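PR domain zinc finger protein 2 (Homo sapiens, PDB 2QPW) methylates histone H3 on a specific lysine, using S-adenosyl-L-methionine, through its PR (SET-related) domain, and may act as a DNA-binding transcription factor. Local coordinates at residues F115-N120 against Y124-K129; A12-A17 against L100-W105. One frame throughout, in Å; residues are numbered along the deposited sequence.

Interaction 1. Residues F115-N120 against Y124-K129; sequences FPLEIN and YYKTLK
Phe-115 and Lys-126 face each other as a hydrogen-bonded antiparallel pair, and their side chains run alongside one another on the same face of the sheet. Lys-126 can be followed outward. Its CB sits over the Phe-115 ring in a CH-pi contact, 4.0 Å from the centroid, while also meeting CD2 of Leu-117 from the other strand. CG continues past the ring's CE2 and CZ rim. CD then passes obliquely outside the rim, 3.4 Å from CZ of Phe-115, and the chain bends at chi3 (-97°), carrying CE and NZ beyond the ring. Phe-115 lies beside this chain because its CG stands between the backbone N and the carbonyl carbon (chi1 65°), which swings the ring toward the partner strand; CB of Leu-128 closes on its edge.

Two reciprocal backbone pairs hold the strands: Phe-115 with Lys-126, and Leu-117 with Tyr-124, where N of Tyr-124 reaches O of Leu-117 at 2.9 Å, almost straight (175°). Further along, CD1 of Ile-119 covers one face of the Tyr-124 ring near its rim, and a water joins O of Ile-119 to Tyr-124 OH. On the reverse face, Pro-116 pairs with Tyr-125, whose hydroxyl bonds Trp-77. The arrangement is that of a twisted antiparallel beta hairpin, here within the SET fold of the PR domain.

Interaction 2. Residues A12-A17 against L100-W105; sequences ATETLA and LRYVNW
A largely buried salt bridge ties the loop preceding helix 21-25 to the segment that leads into strand 104-119 of the SET fold, bringing together parts of the chain more than 80 residues apart. Glu-14 supplies the acid. CA of Glu-14 and CA of Tyr-102, the nearest pair of CA atoms, are 10.6 Å apart, and the acid spans the gap with CG anti to the backbone N (chi1 179°) and the chain extended beyond it. Arg-101 comes from the opposite direction, also extended, and its NH1 donates to Glu-14 OE2 at 3.1 Å. The bond is moderately bent, 150° at the hydrogen. NH1 approaches OE2 on the syn side, a little out of the carboxylate plane, and the two flat groups are turned 61° against each other; one N-H makes the bridge, not a coplanar bidentate pair.

Tyr-102 lies beside the pair. Its CE1 is 3.7 Å from Glu-14 OE2, with the carboxylate set obliquely to the ring, and CD of Arg-101 rests over one ring face near the rim. A water near the ring plane, beside the hydroxyl on the CE1 side, links the two residues: it is 2.7 Å from Tyr-102 OH and donates to Glu-14 OE2.

Each charged group has further partners. Glu-14 OE1 accepts from the backbone N of Ile-43, while Arg-101 gives NE to the carbonyl of Ala-91 and NH2 to that of Thr-92, and also makes a cation-pi contact with Tyr-75. Both oxygens of the carboxylate therefore have partners, OE2 in arginine and water together, and the adjacent guanidinium would be expected to stabilise the carboxylate in its ionised form.

The two interactions show how neighbouring parts of one chain can serve both local and distant closure. Segment 100-105 runs into the start of strand 104-119, its contact residues lying just ahead of it; interaction 1 uses the strand's end. The centres are about 20 Å apart, on opposite sides of the chain's centre. Along the sequence they come in series, interaction 2 closing before the hairpin begins. Tyr-125 makes them touch, its CD2 lying 3.7 Å from CD2 of Leu-100 and its CE2 packing on CB of Val-103. Segment 100-105 therefore holds the 12-17 loop by Arg-101 and Tyr-102 and packs against the hairpin by Leu-100 and Val-103, linking the two parts.

Interaction 1. Residues F115-N120 against Y124-K129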
loop_
_atom_site.group_PDB
_atom_site.type_symbol
_atom_site.label_atom_id
_atom_site.label_comp_id
_atom_site.label_asym_id
_atom_site.label_seq_id
_atom_site.Cartn_x
_atom_site.Cartn_y
_atom_site.Cartn_z
ATOM N N PHE A 115 -4.777 -4.407 -6.720
ATOM C CA PHE A 115 -4.277 -3.641 -7.891
ATOM C C PHE A 115 -4.781 -2.199 -7.817
ATOM O O PHE A 115 -5.844 -1.942 -7.206
ATOM C CB PHE A 115 -4.678 -4.269 -9.236
ATOM C CG PHE A 115 -6.176 -4.277 -9.525
ATOM C CD1 PHE A 115 -6.775 -3.238 -10.246
ATOM C CD2 PHE A 115 -6.980 -5.364 -9.113
ATOM C CE1 PHE A 115 -8.154 -3.259 -10.540
ATOM C CE2 PHE A 115 -8.360 -5.386 -9.395
ATOM C CZ PHE A 115 -8.942 -4.326 -10.112
ATOM N N PRO A 116 -4.021 -1.250 -8.420
ATOM C CA PRO A 116 -4.412 0.169 -8.330
ATOM C C PRO A 116 -5.410 0.582 -9.433
ATOM O O PRO A 116 -5.370 0.072 -10.549
ATOM C CB PRO A 116 -3.070 0.905 -8.491
ATOM C CG PRO A 116 -2.301 0.046 -9.448
ATOM C CD PRO A 116 -2.749 -1.413 -9.157
ATOM N N LEU A 117 -6.297 1.502 -9.096
ATOM C CA LEU A 117 -7.159 2.112 -10.105
ATOM C C LEU A 117 -7.432 3.580 -9.735
ATOM O O LEU A 117 -7.529 3.935 -8.549
ATOM C CB LEU A 117 -8.430 1.315 -10.288
ATOM C CG LEU A 117 -9.542 1.449 -9.270
ATOM C CD1 LEU A 117 -10.924 1.143 -9.889
ATOM C CD2 LEU A 117 -9.259 0.510 -8.089
ATOM N N GLU A 118 -7.473 4.445 -10.739
ATOM C CA GLU A 118 -7.631 5.882 -10.476
ATOM C C GLU A 118 -9.096 6.273 -10.622
ATOM O O GLU A 118 -9.708 5.944 -11.641
ATOM C CB GLU A 118 -6.767 6.707 -11.442
ATOM C CG GLU A 118 -6.697 8.169 -11.099
ATOM C CD GLU A 118 -5.922 8.986 -12.103
ATOM O OE1 GLU A 118 -4.766 8.596 -12.430
ATOM O OE2 GLU A 118 -6.458 10.042 -12.539
ATOM N N ILE A 119 -9.643 6.960 -9.611
ATOM C CA ILE A 119 -11.015 7.516 -9.655
ATOM C C ILE A 119 -10.983 8.933 -9.067
ATOM O O ILE A 119 -10.452 9.142 -7.951
ATOM C CB ILE A 119 -12.020 6.704 -8.775
ATOM C CG1 ILE A 119 -11.951 5.193 -9.074
ATOM C CG2 ILE A 119 -13.453 7.234 -8.982
ATOM C CD1 ILE A 119 -12.665 4.342 -8.043
ATOM N N ASN A 120 -11.565 9.900 -9.788
ATOM C CA ASN A 120 -11.489 11.318 -9.390
ATOM C C ASN A 120 -10.084 11.809 -8.982
ATOM O O ASN A 120 -9.900 12.517 -7.964
ATOM C CB ASN A 120 -12.513 11.625 -8.293
ATOM C CG ASN A 120 -13.928 11.237 -8.696
ATOM O OD1 ASN A 120 -14.300 11.345 -9.872
ATOM N ND2 ASN A 120 -14.702 10.731 -7.736
ATOM N N TYR A 124 -7.073 4.291 -5.730
ATOM C CA TYR A 124 -7.741 3.332 -4.831
ATOM C C TYR A 124 -7.110 1.951 -5.076
ATOM O O TYR A 124 -6.516 1.715 -6.142
ATOM C CB TYR A 124 -9.241 3.264 -5.154
ATOM C CG TYR A 124 -10.000 4.527 -4.785
ATOM C CD1 TYR A 124 -10.854 4.556 -3.667
ATOM C CD2 TYR A 124 -9.861 5.696 -5.546
ATOM C CE1 TYR A 124 -11.557 5.752 -3.327
ATOM C CE2 TYR A 124 -10.559 6.866 -5.221
ATOM C CZ TYR A 124 -11.404 6.882 -4.101
ATOM O OH TYR A 124 -12.112 8.060 -3.765
ATOM N N TYR A 125 -7.267 1.039 -4.119
ATOM C CA TYR A 125 -6.762 -0.341 -4.251
ATOM C C TYR A 125 -7.995 -1.246 -4.353
ATOM O O TYR A 125 -8.952 -1.086 -3.556
ATOM C CB TYR A 125 -5.954 -0.749 -3.009
ATOM C CG TYR A 125 -4.585 -0.088 -2.815
ATOM C CD1 TYR A 125 -3.990 0.700 -3.828
ATOM C CD2 TYR A 125 -3.875 -0.269 -1.631
ATOM C CE1 TYR A 125 -2.706 1.266 -3.647
ATOM C CE2 TYR A 125 -2.604 0.284 -1.443
ATOM C CZ TYR A 125 -2.036 1.059 -2.461
ATOM O OH TYR A 125 -0.776 1.582 -2.256
ATOM N N LYS A 126 -8.000 -2.162 -5.321
ATOM C CA LYS A 126 -9.129 -3.090 -5.509
ATOM C C LYS A 126 -8.605 -4.520 -5.365
ATOM O O LYS A 126 -7.472 -4.800 -5.780
ATOM C CB LYS A 126 -9.767 -2.878 -6.874
ATOM C CG LYS A 126 -11.052 -3.668 -7.071
ATOM C CD LYS A 126 -11.749 -3.361 -8.392
ATOM C CE LYS A 126 -12.847 -2.358 -8.238
ATOM N NZ LYS A 126 -13.595 -2.278 -9.542
ATOM N N THR A 127 -9.397 -5.414 -4.769
ATOM C CA THR A 127 -8.945 -6.813 -4.617
ATOM C C THR A 127 -9.038 -7.578 -5.951
ATOM O O THR A 127 -10.069 -7.550 -6.665
ATOM C CB THR A 127 -9.695 -7.601 -3.497
ATOM O OG1 THR A 127 -11.086 -7.644 -3.812
ATOM C CG2 THR A 127 -9.516 -6.929 -2.093
ATOM N N LEU A 128 -7.939 -8.267 -6.265
ATOM C CA LEU A 128 -7.735 -8.990 -7.512
ATOM C C LEU A 128 -8.349 -10.387 -7.416
ATOM O O LEU A 128 -8.684 -11.026 -8.427
ATOM C CB LEU A 128 -6.215 -9.080 -7.742
ATOM C CG LEU A 128 -5.630 -9.736 -8.985
ATOM C CD1 LEU A 128 -6.251 -9.167 -10.261
ATOM C CD2 LEU A 128 -4.087 -9.529 -8.973
ATOM N N LYS A 129 -8.445 -10.877 -6.180
ATOM C CA LYS A 129 -8.926 -12.220 -5.860
ATOM C C LYS A 129 -9.454 -12.146 -4.439
ATOM O O LYS A 129 -9.145 -11.162 -3.733
ATOM C CB LYS A 129 -7.794 -13.250 -5.960
ATOM C CG LYS A 129 -6.616 -13.057 -5.020
ATOM C CD LYS A 129 -5.377 -13.762 -5.592
ATOM C CE LYS A 129 -4.533 -14.371 -4.497
ATOM N NZ LYS A 129 -3.569 -15.352 -5.084
HETATM O O HOH W 1 -11.759 10.082 -5.699
#

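Interaction 2. Residues A12-A17 against L100-W105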
loop_
_atom_site.group_PDB
_atom_site.type_symbol
_atom_site.label_atom_id
_atom_site.label_comp_id
_atom_site.label_asym_id
_atom_site.label_seq_id
_atom_site.Cartn_x
_atom_site.Cartn_y
_atom_site.Cartn_z
ATOM N N ALA A 12 16.924 0.163 11.177
ATOM C CA ALA A 12 15.665 0.847 11.522
ATOM C C ALA A 12 14.506 -0.163 11.654
ATOM O O ALA A 12 14.403 -1.112 10.866
ATOM C CB ALA A 12 15.340 1.899 10.446
ATOM N N THR A 13 13.663 0.024 12.664
ATOM C CA THR A 13 12.471 -0.813 12.837
ATOM C C THR A 13 11.231 0.064 13.050
ATOM O O THR A 13 11.279 1.032 13.826
ATOM C CB THR A 13 12.627 -1.774 14.039
ATOM O OG1 THR A 13 13.793 -2.597 13.858
ATOM C CG2 THR A 13 11.408 -2.670 14.172
ATOM N N GLU A 14 10.128 -0.266 12.373
ATOM C CA GLU A 14 8.859 0.434 12.560
ATOM C C GLU A 14 7.894 -0.498 13.280
ATOM O O GLU A 14 7.582 -1.583 12.755
ATOM C CB GLU A 14 8.298 0.799 11.180
ATOM C CG GLU A 14 6.975 1.521 11.174
ATOM C CD GLU A 14 6.432 1.601 9.750
ATOM O OE1 GLU A 14 6.118 0.533 9.154
ATOM O OE2 GLU A 14 6.375 2.740 9.219
ATOM N N THR A 15 7.407 -0.092 14.461
ATOM C CA THR A 15 6.451 -0.909 15.243
ATOM C C THR A 15 5.027 -0.328 15.304
ATOM O O THR A 15 4.812 0.797 14.861
ATOM C CB THR A 15 6.973 -1.160 16.674
ATOM O OG1 THR A 15 6.718 0.002 17.490
ATOM C CG2 THR A 15 8.473 -1.442 16.623
ATOM N N LEU A 16 4.055 -1.087 15.837
ATOM C CA LEU A 16 2.686 -0.550 15.971
ATOM C C LEU A 16 2.638 0.727 16.815
ATOM O O LEU A 16 1.830 1.641 16.553
ATOM C CB LEU A 16 1.671 -1.591 16.498
ATOM C CG LEU A 16 1.120 -2.643 15.557
ATOM C CD1 LEU A 16 0.310 -3.703 16.347
ATOM C CD2 LEU A 16 0.258 -2.019 14.422
ATOM N N ALA A 17 3.523 0.803 17.812
ATOM C CA ALA A 17 3.596 1.988 18.656
ATOM C C ALA A 17 3.845 3.276 17.881
ATOM O O ALA A 17 3.422 4.331 18.345
ATOM C CB ALA A 17 4.646 1.802 19.761
ATOM N N LEU A 100 -3.673 3.029 3.959
ATOM C CA LEU A 100 -3.161 2.428 2.681
ATOM C C LEU A 100 -1.660 2.509 2.508
ATOM O O LEU A 100 -1.050 1.622 1.877
ATOM C CB LEU A 100 -3.882 3.000 1.438
ATOM C CG LEU A 100 -5.301 2.480 1.179
ATOM C CD1 LEU A 100 -6.345 3.176 2.122
ATOM C CD2 LEU A 100 -5.650 2.713 -0.260
ATOM N N ARG A 101 -1.039 3.509 3.140
ATOM C CA ARG A 101 0.446 3.625 3.168
ATOM C C ARG A 101 1.161 2.335 3.636
ATOM O O ARG A 101 2.260 1.955 3.146
ATOM C CB ARG A 101 0.846 4.759 4.124
ATOM C CG ARG A 101 2.392 4.880 4.310
ATOM C CD ARG A 101 2.779 5.687 5.498
ATOM N NE ARG A 101 4.222 5.901 5.585
ATOM C CZ ARG A 101 5.097 5.123 6.224
ATOM N NH1 ARG A 101 4.728 4.012 6.875
ATOM N NH2 ARG A 101 6.361 5.495 6.251
ATOM N N TYR A 102 0.544 1.673 4.600
ATOM C CA TYR A 102 1.128 0.477 5.243
ATOM C C TYR A 102 0.959 -0.831 4.444
ATOM O O TYR A 102 1.533 -1.868 4.836
ATOM C CB TYR A 102 0.548 0.344 6.659
ATOM C CG TYR A 102 0.997 1.475 7.557
ATOM C CD1 TYR A 102 2.197 1.380 8.257
ATOM C CD2 TYR A 102 0.245 2.675 7.673
ATOM C CE1 TYR A 102 2.664 2.429 9.077
ATOM C CE2 TYR A 102 0.709 3.742 8.475
ATOM C CZ TYR A 102 1.897 3.598 9.188
ATOM O OH TYR A 102 2.368 4.600 9.986
ATOM N N VAL A 103 0.172 -0.815 3.354
ATOM C CA VAL A 103 0.067 -2.006 2.462
ATOM C C VAL A 103 1.408 -2.222 1.730
ATOM O O VAL A 103 1.848 -1.381 0.890
ATOM C CB VAL A 103 -1.077 -1.850 1.434
ATOM C CG1 VAL A 103 -1.110 -3.017 0.417
ATOM C CG2 VAL A 103 -2.439 -1.659 2.147
ATOM N N ASN A 104 2.079 -3.320 2.061
ATOM C CA ASN A 104 3.360 -3.630 1.439
ATOM C C ASN A 104 3.219 -4.067 -0.025
ATOM O O ASN A 104 2.143 -4.460 -0.462
ATOM C CB ASN A 104 4.106 -4.699 2.260
ATOM C CG ASN A 104 5.628 -4.595 2.137
ATOM O OD1 ASN A 104 6.163 -3.760 1.386
ATOM N ND2 ASN A 104 6.340 -5.473 2.866
ATOM N N TRP A 105 4.329 -4.011 -0.785
ATOM C CA TRP A 105 4.334 -4.416 -2.188
ATOM C C TRP A 105 4.691 -5.916 -2.309
ATOM O O TRP A 105 5.596 -6.416 -1.616
ATOM C CB TRP A 105 5.399 -3.616 -2.944
ATOM C CG TRP A 105 5.067 -2.193 -3.181
ATOM C CD1 TRP A 105 5.163 -1.151 -2.277
ATOM C CD2 TRP A 105 4.566 -1.629 -4.393
ATOM N NE1 TRP A 105 4.761 0.024 -2.871
ATOM C CE2 TRP A 105 4.393 -0.240 -4.168
ATOM C CE3 TRP A 105 4.276 -2.154 -5.660
ATOM C CZ2 TRP A 105 3.961 0.636 -5.179
ATOM C CZ3 TRP A 105 3.860 -1.284 -6.663
ATOM C CH2 TRP A 105 3.670 0.083 -6.403
HETATM O O HOH W 2 4.824 4.493 11.183
#